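PDB 4RUN: odorant-binding protein 2a from Homo sapiens, which binds and transports small hydrophobic volatile molecules, with higher affinity for aldehydes and large fatty acids. Local coordinates for residues Tyr15-Val20 with Thr92-Phe97; Glu27-Arg32 with Asp101-Gly106; Glu127-Val132 with Leu137-Ile142. The protein carries 2 engineered substitutions. All coordinates share one frame; numbering follows the deposited sequence.

Interaction 1 of 3, residues Tyr15-Val20 with Thr92-Phe97; sequences YVKAMV and TDDYVF
Lys-17 and Asp-94 mark the closest approach of the two backbones, yet their CA atoms stand 9.5 Å apart, so Tyr-15–Val-20 and Thr-92–Phe-97 are not hydrogen-bonded neighbours and the gap is bridged by side chains alone. The CB atoms of both residues face the opposing segment, and the side chains approach from opposite directions. In Lys-17, CG sits beside the backbone N and opposite the carbonyl carbon (chi1 -54°); beyond CG the chain is fully extended, which carries NZ across the gap. Asp-94 turns its CG in the same sense (chi1 -69°), presenting the carboxylate to the oncoming ammonium. NZ of Lys-17 lies 3.0 Å from OD1 of Asp-94, the shorter of the two carboxylate bonds in this salt bridge. It meets OD1 on the syn side, 26° out of the carboxylate plane. The second bond, from Lys-17 NZ to Asp-94 OD2 at 3.2 Å, is weak, so the fork is uneven. Nearer the backbone, CD of Lys-17 passes 3.8 Å from Asp-94 OD2. The strongest polar partner of the ammonium is the carbonyl O of Asn-119, in the loop leading into helix 122-134, so this buried charge is shared between a carboxylate and a backbone oxygen. In the backbone, the pairing of both Lys-17 and Ala-18 with Leu-113 of strand 106-115 is consistent with a classic beta bulge at Lys-17. That intervening strand pairs with both strand 12-21 and strand 95-103. The salt bridge therefore spans one strand on the helix-covered side of the sheet, close to the Gly-X-Trp signature containing Trp-14, in a curled antiparallel sheet characteristic of the lipocalin beta-barrel.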
loop_
_atom_site.group_PDB
_atom_site.type_symbol
_atom_site.label_atom_id
_atom_site.label_comp_id
_atom_site.label_asym_id
_atom_site.label_seq_id
_atom_site.Cartn_x
_atom_site.Cartn_y
_atom_site.Cartn_z
ATOM N N TYR A 15 5.142 -0.206 7.607
ATOM C CA TYR A 15 4.193 -1.184 8.054
ATOM C C TYR A 15 2.837 -0.831 7.469
ATOM O O TYR A 15 2.400 0.322 7.560
ATOM C CB TYR A 15 4.117 -1.188 9.577
ATOM C CG TYR A 15 5.376 -1.669 10.242
ATOM C CD1 TYR A 15 5.577 -3.027 10.478
ATOM C CD2 TYR A 15 6.379 -0.775 10.625
ATOM C CE1 TYR A 15 6.739 -3.483 11.073
ATOM C CE2 TYR A 15 7.546 -1.220 11.230
ATOM C CZ TYR A 15 7.721 -2.578 11.450
ATOM O OH TYR A 15 8.874 -3.053 12.038
ATOM N N VAL A 16 2.182 -1.829 6.875
ATOM C CA VAL A 16 0.848 -1.681 6.301
ATOM C C VAL A 16 -0.189 -1.996 7.370
ATOM O O VAL A 16 -0.303 -3.135 7.813
ATOM C CB VAL A 16 0.646 -2.645 5.130
ATOM C CG1 VAL A 16 -0.744 -2.469 4.556
ATOM C CG2 VAL A 16 1.730 -2.458 4.062
ATOM N N LYS A 17 -0.952 -0.989 7.773
ATOM C CA LYS A 17 -1.836 -1.099 8.937
ATOM C C LYS A 17 -3.290 -1.289 8.551
ATOM O O LYS A 17 -4.071 -1.868 9.291
ATOM C CB LYS A 17 -1.697 0.159 9.782
ATOM C CG LYS A 17 -0.261 0.469 10.173
ATOM C CD LYS A 17 -0.162 1.800 10.879
ATOM C CE LYS A 17 1.177 1.918 11.565
ATOM N NZ LYS A 17 1.381 3.232 12.227
ATOM N N ALA A 18 -3.661 -0.788 7.387
ATOM C CA ALA A 18 -5.007 -0.980 6.895
ATOM C C ALA A 18 -4.960 -0.920 5.405
ATOM O O ALA A 18 -4.001 -0.406 4.833
ATOM C CB ALA A 18 -5.934 0.088 7.432
ATOM N N MET A 19 -6.006 -1.443 4.783
ATOM C CA MET A 19 -6.059 -1.613 3.349
ATOM C C MET A 19 -7.499 -1.387 2.865
ATOM O O MET A 19 -8.444 -1.687 3.591
ATOM C CB MET A 19 -5.548 -3.005 3.065
ATOM C CG MET A 19 -5.348 -3.351 1.614
ATOM S SD MET A 19 -4.072 -4.630 1.444
ATOM C CE MET A 19 -4.107 -4.702 -0.357
ATOM N N VAL A 20 -7.663 -0.835 1.663
ATOM C CA VAL A 20 -8.989 -0.589 1.050
ATOM C C VAL A 20 -8.827 -0.791 -0.431
ATOM O O VAL A 20 -7.764 -0.503 -1.001
ATOM C CB VAL A 20 -9.577 0.823 1.345
ATOM C CG1 VAL A 20 -8.920 1.912 0.513
ATOM C CG2 VAL A 20 -11.084 0.865 1.128
ATOM N N THR A 92 -1.935 12.778 12.092
ATOM C CA THR A 92 -1.249 11.609 12.609
ATOM C C THR A 92 0.109 11.539 11.928
ATOM O O THR A 92 0.470 12.414 11.118
ATOM C CB THR A 92 -2.060 10.308 12.402
ATOM O OG1 THR A 92 -1.244 9.180 12.740
ATOM C CG2 THR A 92 -2.514 10.186 10.977
ATOM N N ASP A 93 0.852 10.495 12.266
ATOM C CA ASP A 93 2.217 10.331 11.795
ATOM C C ASP A 93 2.338 9.227 10.740
ATOM O O ASP A 93 3.424 8.672 10.535
ATOM C CB ASP A 93 3.119 10.070 13.001
ATOM C CG ASP A 93 3.010 11.173 14.052
ATOM O OD1 ASP A 93 3.105 12.363 13.677
ATOM O OD2 ASP A 93 2.807 10.847 15.241
ATOM N N ASP A 94 1.229 8.955 10.049
ATOM C CA ASP A 94 1.183 7.941 9.014
ATOM C C ASP A 94 0.937 8.581 7.664
ATOM O O ASP A 94 0.638 9.775 7.560
ATOM C CB ASP A 94 0.077 6.924 9.302
ATOM C CG ASP A 94 0.373 6.056 10.501
ATOM O OD1 ASP A 94 1.545 5.864 10.856
ATOM O OD2 ASP A 94 -0.573 5.547 11.110
ATOM N N TYR A 95 1.067 7.762 6.630
ATOM C CA TYR A 95 0.883 8.190 5.261
ATOM C C TYR A 95 -0.158 7.285 4.620
ATOM O O TYR A 95 -0.458 6.210 5.142
ATOM C CB TYR A 95 2.186 8.047 4.494
ATOM C CG TYR A 95 3.261 9.057 4.802
ATOM C CD1 TYR A 95 4.095 8.908 5.901
ATOM C CD2 TYR A 95 3.485 10.127 3.952
ATOM C CE1 TYR A 95 5.112 9.817 6.158
ATOM C CE2 TYR A 95 4.485 11.043 4.199
ATOM C CZ TYR A 95 5.301 10.886 5.301
ATOM O OH TYR A 95 6.307 11.806 5.544
ATOM N N VAL A 96 -0.674 7.720 3.476
ATOM C CA VAL A 96 -1.527 6.881 2.641
ATOM C C VAL A 96 -0.821 6.545 1.338
ATOM O O VAL A 96 -0.227 7.409 0.708
ATOM C CB VAL A 96 -2.852 7.565 2.323
ATOM C CG1 VAL A 96 -3.655 6.746 1.326
ATOM C CG2 VAL A 96 -3.631 7.758 3.608
ATOM N N PHE A 97 -0.882 5.272 0.966
ATOM C CA PHE A 97 -0.281 4.771 -0.252
ATOM C C PHE A 97 -1.444 4.438 -1.163
ATOM O O PHE A 97 -2.146 3.456 -0.962
ATOM C CB PHE A 97 0.547 3.542 0.092
ATOM C CG PHE A 97 1.160 2.849 -1.076
ATOM C CD1 PHE A 97 0.433 1.903 -1.809
ATOM C CD2 PHE A 97 2.490 3.067 -1.395
ATOM C CE1 PHE A 97 1.017 1.228 -2.864
ATOM C CE2 PHE A 97 3.079 2.391 -2.446
ATOM C CZ PHE A 97 2.341 1.470 -3.182
#

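Interaction 2 of 3, residues Glu27-Arg32 with Asp101-Gly106; sequences EDRRPR and DQRRGG. With FLC (citrate anion), chain C.
The loop joining strands 12-21 and 33-41 meets the hairpin between strands 95-103 and 106-115 through Arg-29 and Arg-103, at the loop-bearing end that forms the mouth of a lipocalin barrel. A type I turn from Arg-103 to Gly-106 makes the hairpin bend. The nearest CA atoms, those of Arg-29 and Gly-105, are 14.0 Å apart, so only long side chains can close the distance. Arg-29 runs extended from CG to NE, whereas Arg-103 bends at chi3; they arrive from opposite directions, with guanidinium planes 44° apart. Their NH2 atoms lie 3.2 Å from each other, two donors gathered round a citrate that probably came from the crystallisation liquor. Arg-29 NE gives a weak hydrogen bond to citrate OB2 at 3.3 Å, and the carboxylate carbon CBC lies in the plane of this guanidinium, at its edge. Arg-103 is placed differently: citrate OB1 sits 3.9 Å above its plane, over the centre. Arg-103 NH2 makes a long, weak bond to citrate OG1 (3.5 Å). Arg-103 NH1 forms a salt bridge to Asp-101 OD2 at 3.0 Å, the oxygen lying 16° out of the guanidinium plane, and the other oxygen of Asp-101 pairs with Arg-81. Lys-82, Arg-55, Lys-62 and Tyr-78 also bond to the citrate. The chemistry is thus that of an anion-filled basic cluster: the citrate probably offsets the positive charge gathered here, to which Arg-108 and Arg-81 add, while Asp-101 probably helps to orient Arg-103.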
loop_
_atom_site.group_PDB
_atom_site.type_symbol
_atom_site.label_atom_id
_atom_site.label_comp_id
_atom_site.label_asym_id
_atom_site.label_seq_id
_atom_site.Cartn_x
_atom_site.Cartn_y
_atom_site.Cartn_z
ATOM N N GLU A 27 -12.919 -10.683 -3.324
ATOM C CA GLU A 27 -12.659 -10.931 -1.917
ATOM C C GLU A 27 -11.581 -11.999 -1.727
ATOM O O GLU A 27 -10.677 -11.848 -0.908
ATOM C CB GLU A 27 -13.948 -11.332 -1.209
ATOM C CG GLU A 27 -13.938 -11.076 0.291
ATOM C CD GLU A 27 -15.161 -11.642 0.985
ATOM O OE1 GLU A 27 -16.119 -12.049 0.292
ATOM O OE2 GLU A 27 -15.165 -11.687 2.229
ATOM N N ASP A 28 -11.685 -13.082 -2.497
ATOM C CA ASP A 28 -10.649 -14.120 -2.555
ATOM C C ASP A 28 -9.237 -13.523 -2.683
ATOM O O ASP A 28 -8.257 -14.121 -2.258
ATOM C CB ASP A 28 -10.956 -15.161 -3.661
ATOM C CG ASP A 28 -10.339 -14.819 -5.033
ATOM O OD1 ASP A 28 -9.654 -13.791 -5.166
ATOM O OD2 ASP A 28 -10.530 -15.605 -5.998
ATOM N N ARG A 29 -9.142 -12.318 -3.226
ATOM C CA ARG A 29 -7.856 -11.721 -3.569
ATOM C C ARG A 29 -7.200 -10.913 -2.439
ATOM O O ARG A 29 -6.052 -10.503 -2.565
ATOM C CB ARG A 29 -8.025 -10.806 -4.779
ATOM C CG ARG A 29 -6.838 -10.840 -5.702
ATOM C CD ARG A 29 -7.045 -10.054 -6.979
ATOM N NE ARG A 29 -5.721 -9.695 -7.476
ATOM C CZ ARG A 29 -4.941 -10.493 -8.195
ATOM N NH1 ARG A 29 -5.358 -11.700 -8.565
ATOM N NH2 ARG A 29 -3.741 -10.064 -8.566
ATOM N N ARG A 30 -7.921 -10.668 -1.348
ATOM C CA ARG A 30 -7.402 -9.835 -0.264
ATOM C C ARG A 30 -6.289 -10.476 0.568
ATOM O O ARG A 30 -6.437 -11.606 1.012
ATOM C CB ARG A 30 -8.504 -9.510 0.716
ATOM C CG ARG A 30 -9.676 -8.790 0.100
ATOM C CD ARG A 30 -10.691 -8.435 1.144
ATOM N NE ARG A 30 -11.773 -7.664 0.557
ATOM C CZ ARG A 30 -12.646 -6.958 1.263
ATOM N NH1 ARG A 30 -12.578 -6.935 2.596
ATOM N NH2 ARG A 30 -13.581 -6.276 0.630
ATOM N N PRO A 31 -5.194 -9.741 0.813
ATOM C CA PRO A 31 -4.172 -10.152 1.750
ATOM C C PRO A 31 -4.720 -10.463 3.150
ATOM O O PRO A 31 -5.411 -9.634 3.723
ATOM C CB PRO A 31 -3.261 -8.930 1.813
ATOM C CG PRO A 31 -3.437 -8.250 0.502
ATOM C CD PRO A 31 -4.851 -8.479 0.141
ATOM N N ARG A 32 -4.441 -11.660 3.665
ATOM C CA ARG A 32 -4.803 -12.031 5.023
ATOM C C ARG A 32 -3.746 -11.510 5.949
ATOM O O ARG A 32 -4.046 -11.051 7.041
ATOM C CB ARG A 32 -4.836 -13.546 5.217
ATOM C CG ARG A 32 -5.976 -14.269 4.528
ATOM C CD ARG A 32 -5.784 -15.779 4.630
ATOM N NE ARG A 32 -5.400 -16.214 5.987
ATOM C CZ ARG A 32 -4.316 -16.937 6.313
ATOM N NH1 ARG A 32 -3.447 -17.351 5.398
ATOM N NH2 ARG A 32 -4.090 -17.257 7.584
ATOM N N ASP A 101 -4.126 1.319 -10.967
ATOM C CA ASP A 101 -3.519 0.276 -11.810
ATOM C C ASP A 101 -4.332 0.030 -13.090
ATOM O O ASP A 101 -5.467 -0.451 -13.048
ATOM C CB ASP A 101 -3.407 -1.004 -10.966
ATOM C CG ASP A 101 -2.342 -1.996 -11.458
ATOM O OD1 ASP A 101 -1.642 -1.753 -12.460
ATOM O OD2 ASP A 101 -2.226 -3.063 -10.813
ATOM N N GLN A 102 -3.743 0.373 -14.236
ATOM C CA GLN A 102 -4.384 0.128 -15.532
ATOM C C GLN A 102 -4.249 -1.357 -15.888
ATOM O O GLN A 102 -3.357 -1.758 -16.629
ATOM C CB GLN A 102 -3.769 0.996 -16.623
ATOM C CG GLN A 102 -3.550 2.441 -16.235
ATOM C CD GLN A 102 -2.812 3.219 -17.305
ATOM O OE1 GLN A 102 -2.174 2.641 -18.189
ATOM N NE2 GLN A 102 -2.899 4.545 -17.237
ATOM N N ARG A 103 -5.143 -2.176 -15.349
ATOM C CA ARG A 103 -5.009 -3.635 -15.432
ATOM C C ARG A 103 -5.782 -4.127 -16.632
ATOM O O ARG A 103 -6.796 -3.545 -16.981
ATOM C CB ARG A 103 -5.507 -4.274 -14.133
ATOM C CG ARG A 103 -4.458 -4.235 -13.043
ATOM C CD ARG A 103 -5.060 -4.590 -11.678
ATOM N NE ARG A 103 -4.982 -6.022 -11.439
ATOM C CZ ARG A 103 -3.847 -6.683 -11.207
ATOM N NH1 ARG A 103 -2.680 -6.046 -11.204
ATOM N NH2 ARG A 103 -3.884 -7.990 -11.001
ATOM N N ARG A 104 -5.282 -5.164 -17.293
ATOM C CA ARG A 104 -6.017 -5.840 -18.363
ATOM C C ARG A 104 -7.520 -5.875 -18.091
ATOM O O ARG A 104 -8.331 -5.659 -18.995
ATOM C CB ARG A 104 -5.522 -7.285 -18.482
ATOM C CG ARG A 104 -6.117 -8.115 -19.631
ATOM C CD ARG A 104 -5.953 -7.448 -21.002
ATOM N NE ARG A 104 -4.595 -6.935 -21.192
ATOM C CZ ARG A 104 -4.202 -6.121 -22.167
ATOM N NH1 ARG A 104 -5.057 -5.693 -23.096
ATOM N NH2 ARG A 104 -2.927 -5.739 -22.219
ATOM N N GLY A 105 -7.877 -6.165 -16.842
ATOM C CA GLY A 105 -9.277 -6.308 -16.428
ATOM C C GLY A 105 -10.018 -5.041 -16.018
ATOM O O GLY A 105 -11.179 -5.101 -15.606
ATOM N N GLY A 106 -9.359 -3.895 -16.141
ATOM C CA GLY A 106 -9.919 -2.626 -15.726
ATOM C C GLY A 106 -9.019 -1.842 -14.804
ATOM O O GLY A 106 -8.002 -2.323 -14.284
HETATM C CAC FLC C . 0.524 -5.699 -6.667
HETATM C CA FLC C . -0.964 -5.707 -6.343
HETATM C CB FLC C . -1.746 -6.847 -7.003
HETATM C CBC FLC C . -3.233 -6.646 -6.744
HETATM C CG FLC C . -1.579 -6.847 -8.526
HETATM C CGC FLC C . -0.535 -7.776 -9.139
HETATM O OA1 FLC C . 1.009 -4.779 -7.371
HETATM O OA2 FLC C . 1.234 -6.616 -6.203
HETATM O OB1 FLC C . -3.843 -5.729 -7.354
HETATM O OB2 FLC C . -3.827 -7.411 -5.948
HETATM O OG1 FLC C . -0.889 -8.926 -9.517
HETATM O OG2 FLC C . 0.628 -7.327 -9.300
HETATM O OHB FLC C . -1.345 -8.115 -6.460
#

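Interaction 3 of 3, residues Glu127-Val132 with Leu137-Ile142; sequences EFKKLV and LSEEDI
The ring of Phe-128 meets Ile-142 at its edge, near the ring plane, where CE2 of the phenylalanine and CG2 of the isoleucine are 4.0 Å apart. One ring face is taken by Val-132 from the next helical turn, whose CG2 lies 3.7 Å above the plane of Phe-128 and over its centre. The other valine branch serves the opposing segment: with CG1 roughly anti to the backbone N (chi1 153°), Val-132 brings that methyl 3.7 Å from CB of Leu-137, the two side chains crossing at about a right angle. Ile-142 also sends CD1 to the helix, 3.9 Å from CB of Lys-129. Beyond this apolar patch the lysine stays extended, its methylenes running over CB of Glu-139. Lys-129 NZ makes a long salt bridge with Glu-139 OE2, at 3.7 Å, and another long, weak pair with Glu-126. The backbone adds one weak bond, Leu-137 N to Val-132 O at 3.3 Å, with an N-H...O angle of 131°. Val-20 of strand 12-21 touches Val-132, Leu-137 and Ile-142, so the barrel wall backs the same patch. With 327 Å² buried in total but only weak or long polar links, the geometry implies that apolar packing chiefly holds the returning chain against the helix, while the Lys-129–Glu-139 pair probably contributes modestly at the solvent-facing side.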
loop_
_atom_site.group_PDB
_atom_site.type_symbol
_atom_site.label_atom_id
_atom_site.label_comp_id
_atom_site.label_asym_id
_atom_site.label_seq_id
_atom_site.Cartn_x
_atom_site.Cartn_y
_atom_site.Cartn_z
ATOM N N GLU A 127 -9.103 8.598 10.294
ATOM C CA GLU A 127 -8.680 9.582 9.289
ATOM C C GLU A 127 -8.513 8.908 7.931
ATOM O O GLU A 127 -8.860 9.488 6.901
ATOM C CB GLU A 127 -7.365 10.252 9.685
ATOM C CG GLU A 127 -7.483 11.170 10.874
ATOM C CD GLU A 127 -8.482 12.278 10.640
ATOM O OE1 GLU A 127 -9.372 12.437 11.509
ATOM O OE2 GLU A 127 -8.379 12.983 9.605
ATOM N N PHE A 128 -7.988 7.683 7.960
ATOM C CA PHE A 128 -7.867 6.861 6.780
ATOM C C PHE A 128 -9.219 6.621 6.132
ATOM O O PHE A 128 -9.371 6.791 4.936
ATOM C CB PHE A 128 -7.258 5.530 7.155
ATOM C CG PHE A 128 -7.062 4.608 5.991
ATOM C CD1 PHE A 128 -6.214 4.964 4.965
ATOM C CD2 PHE A 128 -7.698 3.374 5.938
ATOM C CE1 PHE A 128 -6.001 4.116 3.900
ATOM C CE2 PHE A 128 -7.489 2.515 4.871
ATOM C CZ PHE A 128 -6.633 2.895 3.852
ATOM N N LYS A 129 -10.200 6.243 6.939
ATOM C CA LYS A 129 -11.558 6.021 6.463
ATOM C C LYS A 129 -12.120 7.289 5.832
ATOM O O LYS A 129 -12.630 7.252 4.719
ATOM C CB LYS A 129 -12.422 5.580 7.635
ATOM C CG LYS A 129 -13.897 5.398 7.356
ATOM C CD LYS A 129 -14.550 4.827 8.611
ATOM C CE LYS A 129 -16.014 5.211 8.741
ATOM N NZ LYS A 129 -16.495 5.050 10.145
ATOM N N LYS A 130 -12.044 8.400 6.557
ATOM C CA LYS A 130 -12.484 9.716 6.050
ATOM C C LYS A 130 -11.854 10.051 4.708
ATOM O O LYS A 130 -12.534 10.492 3.794
ATOM C CB LYS A 130 -12.109 10.830 7.036
ATOM C CG LYS A 130 -12.884 10.831 8.332
ATOM C CD LYS A 130 -12.112 11.624 9.381
ATOM C CE LYS A 130 -13.023 12.198 10.455
ATOM N NZ LYS A 130 -12.350 12.190 11.784
ATOM N N LEU A 131 -10.542 9.877 4.606
ATOM C CA LEU A 131 -9.836 10.203 3.374
ATOM C C LEU A 131 -10.248 9.240 2.256
ATOM O O LEU A 131 -10.454 9.629 1.106
ATOM C CB LEU A 131 -8.326 10.157 3.600
ATOM C CG LEU A 131 -7.425 10.312 2.361
ATOM C CD1 LEU A 131 -6.045 10.838 2.761
ATOM C CD2 LEU A 131 -7.303 9.012 1.564
ATOM N N VAL A 132 -10.368 7.978 2.614
ATOM C CA VAL A 132 -10.809 6.946 1.692
ATOM C C VAL A 132 -12.174 7.270 1.079
ATOM O O VAL A 132 -12.352 7.139 -0.129
ATOM C CB VAL A 132 -10.793 5.573 2.409
ATOM C CG1 VAL A 132 -11.794 4.596 1.808
ATOM C CG2 VAL A 132 -9.387 5.008 2.353
ATOM N N LEU A 137 -14.095 5.617 -2.533
ATOM C CA LEU A 137 -14.043 4.251 -1.987
ATOM C C LEU A 137 -14.931 4.148 -0.729
ATOM O O LEU A 137 -15.452 5.159 -0.251
ATOM C CB LEU A 137 -12.585 3.830 -1.700
ATOM C CG LEU A 137 -11.641 3.729 -2.915
ATOM C CD1 LEU A 137 -10.177 3.590 -2.507
ATOM C CD2 LEU A 137 -12.052 2.596 -3.852
ATOM N N SER A 138 -15.129 2.929 -0.227
ATOM C CA SER A 138 -16.127 2.665 0.823
ATOM C C SER A 138 -15.548 2.103 2.118
ATOM O O SER A 138 -14.604 1.311 2.094
ATOM C CB SER A 138 -17.169 1.689 0.276
ATOM O OG SER A 138 -18.207 1.448 1.211
ATOM N N GLU A 139 -16.149 2.503 3.237
ATOM C CA GLU A 139 -15.721 2.108 4.588
ATOM C C GLU A 139 -15.766 0.605 4.821
ATOM O O GLU A 139 -14.888 0.032 5.459
ATOM C CB GLU A 139 -16.601 2.804 5.648
ATOM C CG GLU A 139 -18.032 2.301 5.784
ATOM C CD GLU A 139 -18.935 3.366 6.363
ATOM O OE1 GLU A 139 -19.771 3.901 5.608
ATOM O OE2 GLU A 139 -18.777 3.700 7.554
ATOM N N GLU A 140 -16.799 -0.025 4.280
ATOM C CA GLU A 140 -17.078 -1.432 4.507
ATOM C C GLU A 140 -16.118 -2.299 3.703
ATOM O O GLU A 140 -16.021 -3.494 3.944
ATOM C CB GLU A 140 -18.544 -1.724 4.127
ATOM C CG GLU A 140 -18.807 -1.791 2.631
ATOM C CD GLU A 140 -20.163 -1.226 2.265
ATOM O OE1 GLU A 140 -20.252 -0.039 1.876
ATOM O OE2 GLU A 140 -21.149 -1.976 2.387
ATOM N N ASP A 141 -15.415 -1.699 2.747
ATOM C CA ASP A 141 -14.344 -2.389 2.049
ATOM C C ASP A 141 -12.961 -2.075 2.678
ATOM O O ASP A 141 -11.930 -2.230 2.011
ATOM C CB ASP A 141 -14.321 -2.001 0.569
ATOM C CG ASP A 141 -15.616 -2.343 -0.158
ATOM O OD1 ASP A 141 -16.087 -3.495 -0.062
ATOM O OD2 ASP A 141 -16.168 -1.451 -0.830
ATOM N N ILE A 142 -12.930 -1.600 3.929
ATOM C CA ILE A 142 -11.664 -1.394 4.628
ATOM C C ILE A 142 -11.391 -2.603 5.502
ATOM O O ILE A 142 -12.209 -2.983 6.321
ATOM C CB ILE A 142 -11.639 -0.129 5.513
ATOM C CG1 ILE A 142 -11.867 1.119 4.660
ATOM C CG2 ILE A 142 -10.305 -0.029 6.260
ATOM C CD1 ILE A 142 -11.903 2.411 5.445
#

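Interactions 1 and 2 share strand 95-103 but lie on opposite sides of the chain's centre, with centres about 19 Å apart; Met-19 CE and Pro-31 CG, at 3.7 Å, join them. The centre of interaction 3 lies about 11 Å from that of interaction 1 and about 18 Å from that of interaction 2. Val-20 links it to the first through Val-132 and Ile-142, whereas a long, weak Arg-30–Asp-141 ion pair reaches the second. Along the chain, the segments of interactions 1 and 2 alternate, and interaction 3 follows both. Together they tie one barrel strand to its next-but-one neighbour, gather arginines of two mouth loops around a citrate, and pack the chain after helix 122-134 back onto that helix, where both meet Val-20 of the barrel wall.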